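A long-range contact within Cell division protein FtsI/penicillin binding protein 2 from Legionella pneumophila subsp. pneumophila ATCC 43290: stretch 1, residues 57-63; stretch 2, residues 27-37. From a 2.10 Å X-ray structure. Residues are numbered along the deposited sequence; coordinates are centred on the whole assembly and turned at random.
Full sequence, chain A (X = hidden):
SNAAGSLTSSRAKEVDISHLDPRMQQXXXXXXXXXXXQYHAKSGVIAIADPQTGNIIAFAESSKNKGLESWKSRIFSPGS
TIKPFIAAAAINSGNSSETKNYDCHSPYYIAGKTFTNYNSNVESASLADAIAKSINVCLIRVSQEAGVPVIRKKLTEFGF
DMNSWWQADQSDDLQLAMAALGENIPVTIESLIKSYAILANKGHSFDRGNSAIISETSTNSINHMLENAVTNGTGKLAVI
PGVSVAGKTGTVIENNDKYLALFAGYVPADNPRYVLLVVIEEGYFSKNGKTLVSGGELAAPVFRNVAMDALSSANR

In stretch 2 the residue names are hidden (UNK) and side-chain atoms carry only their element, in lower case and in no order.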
ATOM      1  N   ILE A  57       6.780   3.524 -13.489  1.00 37.34           N
ATOM      2  CA  ILE A  57       7.061   4.650 -14.375  1.00 37.59           C
ATOM      3  C   ILE A  57       7.784   5.781 -13.656  1.00 37.90           C
ATOM      4  O   ILE A  57       8.197   6.757 -14.277  1.00 40.75           O
ATOM      5  CB  ILE A  57       5.786   5.194 -15.046  1.00 38.13           C
ATOM      6  CG1 ILE A  57       4.821   5.743 -13.997  1.00 38.39           C
ATOM      7  CG2 ILE A  57       5.126   4.112 -15.887  1.00 40.44           C
ATOM      8  CD1 ILE A  57       3.544   6.286 -14.587  1.00 44.74           C
ATOM      9  N   ALA A  58       7.927   5.645 -12.343  1.00 34.29           N
ATOM     10  CA  ALA A  58       8.761   6.554 -11.568  1.00 35.16           C
ATOM     11  C   ALA A  58       9.129   5.920 -10.235  1.00 32.56           C
ATOM     12  O   ALA A  58       8.337   5.181  -9.641  1.00 30.99           O
ATOM     13  CB  ALA A  58       8.061   7.887 -11.356  1.00 40.58           C
ATOM     14  N   PHE A  59      10.336   6.219  -9.772  1.00 32.99           N
ATOM     15  CA  PHE A  59      10.862   5.651  -8.541  1.00 35.53           C
ATOM     16  C   PHE A  59      11.936   6.593  -8.018  1.00 36.73           C
ATOM     17  O   PHE A  59      12.924   6.845  -8.701  1.00 41.85           O
ATOM     18  CB  PHE A  59      11.469   4.274  -8.826  1.00 35.59           C
ATOM     19  CG  PHE A  59      11.864   3.507  -7.593  1.00 39.47           C
ATOM     20  CD1 PHE A  59      13.016   3.829  -6.890  1.00 42.02           C
ATOM     21  CD2 PHE A  59      11.096   2.444  -7.153  1.00 35.44           C
ATOM     22  CE1 PHE A  59      13.378   3.121  -5.762  1.00 41.15           C
ATOM     23  CE2 PHE A  59      11.455   1.729  -6.022  1.00 43.27           C
ATOM     24  CZ  PHE A  59      12.598   2.069  -5.327  1.00 43.94           C
ATOM     25  N   ALA A  60      11.747   7.123  -6.816  1.00 34.73           N
ATOM     26  CA  ALA A  60      12.774   7.960  -6.204  1.00 34.13           C
ATOM     27  C   ALA A  60      12.871   7.720  -4.708  1.00 36.39           C
ATOM     28  O   ALA A  60      11.863   7.478  -4.039  1.00 37.12           O
ATOM     29  CB  ALA A  60      12.513   9.430  -6.486  1.00 32.49           C
ATOM     30  N   GLU A  61      14.090   7.788  -4.188  1.00 29.35           N
ATOM     31  CA  GLU A  61      14.313   7.651  -2.755  1.00 33.40           C
ATOM     32  C   GLU A  61      15.306   8.693  -2.254  1.00 30.44           C
ATOM     33  O   GLU A  61      16.115   9.212  -3.019  1.00 36.52           O
ATOM     34  CB  GLU A  61      14.794   6.235  -2.408  1.00 35.63           C
ATOM     35  CG  GLU A  61      16.140   5.861  -3.015  1.00 42.25           C
ATOM     36  CD  GLU A  61      16.512   4.404  -2.772  1.00 47.97           C
ATOM     37  OE1 GLU A  61      17.151   3.797  -3.659  1.00 57.20           O
ATOM     38  OE2 GLU A  61      16.171   3.865  -1.698  1.00 38.88           O
ATOM     39  N   SER A  62      15.226   8.996  -0.966  1.00 34.79           N
ATOM     40  CA  SER A  62      16.136   9.933  -0.325  1.00 37.53           C
ATOM     41  C   SER A  62      16.478   9.399   1.056  1.00 45.72           C
ATOM     42  O   SER A  62      15.588   8.962   1.789  1.00 36.93           O
ATOM     43  CB  SER A  62      15.484  11.310  -0.204  1.00 37.86           C
ATOM     44  OG  SER A  62      16.383  12.261   0.341  1.00 39.23           O
ATOM     45  N   SER A  63      17.765   9.417   1.402  1.00 51.07           N
ATOM     46  CA  SER A  63      18.229   8.917   2.697  1.00 64.24           C
ATOM     47  C   SER A  63      19.172   9.917   3.345  1.00 69.47           C
ATOM     48  O   SER A  63      20.040  10.472   2.675  1.00 64.18           O
ATOM     49  CB  SER A  63      18.944   7.575   2.536  1.00 67.07           C
ATOM     50  OG  SER A  63      18.056   6.577   2.064  1.00 80.16           O
ATOM     51  N   UNK A  27       8.829  14.858 -10.609  1.00 36.19           N
ATOM     52  CA  UNK A  27       7.830  15.098  -9.570  1.00 35.44           C
ATOM     53  C   UNK A  27       8.145  14.342  -8.277  1.00 33.06           C
ATOM     54  O   UNK A  27       8.202  14.937  -7.201  1.00 41.06           O
ATOM     55  c   UNK A  27       5.947  15.681 -11.132  1.00 41.98           C
ATOM     56  c   UNK A  27       4.605  15.314 -11.746  1.00 40.83           C
ATOM     57  c   UNK A  27       5.440  14.691  -8.867  1.00 30.56           C
ATOM     58  c   UNK A  27       6.419  14.712 -10.045  1.00 35.21           C
ATOM     59  N   UNK A  28       8.366  13.037  -8.375  1.00 30.10           N
ATOM     60  CA  UNK A  28       8.577  12.246  -7.164  1.00 33.33           C
ATOM     61  C   UNK A  28       9.926  12.570  -6.524  1.00 34.07           C
ATOM     62  O   UNK A  28      10.083  12.497  -5.306  1.00 33.05           O
ATOM     63  c   UNK A  28       6.993  10.426  -7.844  1.00 30.50           C
ATOM     64  c   UNK A  28       9.415  10.233  -8.467  1.00 32.91           C
ATOM     65  c   UNK A  28       8.417  10.730  -7.417  1.00 32.04           C
ATOM     66  N   UNK A  29      10.891  12.949  -7.355  1.00 28.56           N
ATOM     67  CA  UNK A  29      12.199  13.369  -6.866  1.00 42.13           C
ATOM     68  C   UNK A  29      12.117  14.600  -5.970  1.00 35.33           C
ATOM     69  O   UNK A  29      12.728  14.625  -4.915  1.00 39.91           O
ATOM     70  c   UNK A  29      13.166  13.609  -8.028  1.00 43.08           C
ATOM     71  c   UNK A  29      14.604  12.564  -9.822  1.00 53.13           C
ATOM     72  o   UNK A  29      14.403  13.617 -10.462  1.00 55.45           O
ATOM     73  o   UNK A  29      15.418  11.689 -10.188  1.00 55.27           O
ATOM     74  c   UNK A  29      13.823  12.340  -8.542  1.00 44.15           C
ATOM     75  N   UNK A  30      11.353  15.610  -6.383  1.00 32.99           N
ATOM     76  CA  UNK A  30      11.156  16.804  -5.561  1.00 35.88           C
ATOM     77  C   UNK A  30      10.388  16.494  -4.278  1.00 31.31           C
ATOM     78  O   UNK A  30      10.700  17.029  -3.212  1.00 35.12           O
ATOM     79  c   UNK A  30       8.942  19.048  -8.727  1.00 66.96           C
ATOM     80  c   UNK A  30      10.311  19.501  -8.243  1.00 61.96           C
ATOM     81  c   UNK A  30      11.077  18.364  -7.584  1.00 48.21           C
ATOM     82  c   UNK A  30      10.392  17.884  -6.331  1.00 36.02           C
ATOM     83  n   UNK A  30       8.215  20.152  -9.417  1.00 68.42           N
ATOM     84  N   UNK A  31       9.370  15.650  -4.390  1.00 31.38           N
ATOM     85  CA  UNK A  31       8.465  15.406  -3.271  1.00 33.35           C
ATOM     86  C   UNK A  31       9.069  14.548  -2.161  1.00 27.85           C
ATOM     87  O   UNK A  31       8.922  14.872  -0.983  1.00 34.42           O
ATOM     88  c   UNK A  31       5.745  16.909  -3.911  1.00 38.54           C
ATOM     89  o   UNK A  31       5.817  16.997  -2.682  1.00 37.33           O
ATOM     90  c   UNK A  31       7.146  14.793  -3.756  1.00 34.63           C
ATOM     91  c   UNK A  31       6.311  15.705  -4.648  1.00 36.60           C
ATOM     92  n   UNK A  31       5.173  17.844  -4.662  1.00 33.90           N
ATOM     93  N   UNK A  32       9.738  13.454  -2.521  1.00 27.37           N
ATOM     94  CA  UNK A  32      10.267  12.547  -1.495  1.00 27.11           C
ATOM     95  C   UNK A  32      11.458  13.160  -0.762  1.00 30.06           C
ATOM     96  O   UNK A  32      11.635  12.967   0.440  1.00 31.32           O
ATOM     97  c   UNK A  32       9.614  10.004  -0.008  1.00 27.39           C
ATOM     98  c   UNK A  32      11.896  11.191  -2.928  1.00 27.39           C
ATOM     99  c   UNK A  32      10.640  11.145  -2.051  1.00 31.42           C
ATOM    100  c   UNK A  32      10.835  10.156  -0.901  1.00 31.68           C
ATOM    101  N   UNK A  33      12.271  13.912  -1.492  1.00 30.51           N
ATOM    102  CA  UNK A  33      13.454  14.511  -0.907  1.00 30.12           C
ATOM    103  C   UNK A  33      13.014  15.585   0.100  1.00 40.38           C
ATOM    104  O   UNK A  33      13.603  15.727   1.175  1.00 39.72           O
ATOM    105  o   UNK A  33      15.635  15.451  -1.475  1.00 53.42           O
ATOM    106  c   UNK A  33      14.364  15.079  -2.017  1.00 36.33           C
ATOM    107  c   UNK A  33      13.707  16.271  -2.659  1.00 38.15           C
ATOM    108  N   UNK A  34      11.942  16.298  -0.235  1.00 31.99           N
ATOM    109  CA  UNK A  34      11.398  17.340   0.623  1.00 35.65           C
ATOM    110  C   UNK A  34      10.753  16.713   1.853  1.00 37.01           C
ATOM    111  O   UNK A  34      10.938  17.184   2.976  1.00 33.39           O
ATOM    112  c   UNK A  34      10.337  18.167  -0.127  1.00 39.10           C
ATOM    113  o   UNK A  34      10.934  18.792  -1.271  1.00 44.75           O
ATOM    114  c   UNK A  34       9.735  19.233   0.786  1.00 34.17           C
ATOM    115  N   UNK A  35      10.006  15.638   1.629  1.00 28.97           N
ATOM    116  CA  UNK A  35       9.297  14.960   2.709  1.00 31.61           C
ATOM    117  C   UNK A  35      10.266  14.379   3.733  1.00 34.18           C
ATOM    118  O   UNK A  35      10.064  14.527   4.940  1.00 32.52           O
ATOM    119  c   UNK A  35       8.403  13.867   2.147  1.00 30.23           C
ATOM    120  N   UNK A  36      11.315  13.723   3.243  1.00 32.34           N
ATOM    121  CA  UNK A  36      12.313  13.106   4.116  1.00 29.73           C
ATOM    122  C   UNK A  36      12.967  14.147   5.016  1.00 31.51           C
ATOM    123  O   UNK A  36      13.150  13.924   6.217  1.00 32.31           O
ATOM    124  c   UNK A  36      13.384  12.340   3.306  1.00 35.47           C
ATOM    125  c   UNK A  36      12.811  11.030   2.774  1.00 29.62           C
ATOM    126  c   UNK A  36      14.626  12.087   4.148  1.00 36.74           C
ATOM    127  N   UNK A  37      13.299  15.296   4.439  1.00 31.39           N
ATOM    128  CA  UNK A  37      13.873  16.381   5.223  1.00 36.25           C
ATOM    129  C   UNK A  37      12.858  16.956   6.213  1.00 34.91           C
ATOM    130  O   UNK A  37      13.179  17.191   7.378  1.00 37.12           O
ATOM    131  c   UNK A  37      14.412  17.483   4.312  1.00 33.65           C
ATOM    132  c   UNK A  37      15.755  19.606   4.194  1.00 39.13           C
ATOM    133  n   UNK A  37      15.270  21.709   5.466  1.00 48.18           N
ATOM    134  c   UNK A  37      16.333  20.771   4.997  1.00 45.31           C
ATOM    135  c   UNK A  37      14.897  18.708   5.068  1.00 35.18           C
TER
HETATM  136  O   HOH W   1      15.841  14.512   2.043  1.00 51.69           O

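Position 27 carries four carbons, forked at the first, with one arm two carbons long; they touch nothing on the strand. That is Ile27, buried but pointing sideways.

Position 28 has one carbon bearing two more, a compact fork with its CA-to-CB bond aimed toward the strand and one branch against two alanine methyls. It is Val28: CG2 lies 4.0 Å from CB of Ala58 and 3.8 Å from CB of Ala60, bridging two successive inward-facing residues.

Position 29 shows three carbons, the third carrying two oxygens, and its second carbon packs on the CB of Ala60. It reads as Glu29, leaving the helix sideways. Its CG is 3.8 Å from CB of Ala60, so the aliphatic part makes contact, while the carboxylate stays clear of Ala60 and one of its oxygens is bonded to a residue just outside the stretches.

Position 30, four carbons in a row ending in nitrogen, is Lys30, exposed and out of reach. Position 31 has three carbons, the third bearing one oxygen and one nitrogen. The elements fit Gln31, also out of reach.

At position 32 four carbons fork at the first, one arm two carbons long; the CA-to-CB bond points toward the strand, and a branch carbon rests on Ala60. This is Ile32, whose CG2 sits 3.9 Å from O of Ala60 and 4.0 Å from CB of Ala60.

Position 33 has one carbon carrying an oxygen and a carbon, the oxygen near the OG of Ser62: Thr33. Its OG1 is 3.7 Å from OG of Ser62, too far for a hydrogen bond. A water links the two residues instead, donating to O of Thr33 at 2.7 Å and lying 2.9 Å from OG of Ser62.

Position 34 has the same atoms but faces away. It is Thr34, and its OG1 donates to O of Lys30 at 2.6 Å, satisfying the hydroxyl within the helix.

A single carbon marks position 35 as Ala35, buried yet beyond reach of the strand. Position 36, a carbon with two more, points back toward it, a branch carbon on Ser62: Val36, with CG2 3.6 Å from O of Ser62 and 4.0 Å from CB of Ser62. Position 37, four carbons in a row ending in nitrogen, is Lys37, whose end leads away.

The rule is one of matched periods. Strand and helix run roughly parallel, at 24°, with axes approaching to 7.3 Å. Alternation turns Ala58, Ala60 and Ser62 toward the helix, while Val28, Ile32 and Val36, spaced four apart, form its facing stripe. Small strand residues meet branched aliphatic ones, and no direct hydrogen bond crosses. Packing carries the contact, with one water joining OG of Ser62 to O of Thr33.

Stretch 2 27-37: IVEKQITTAVK
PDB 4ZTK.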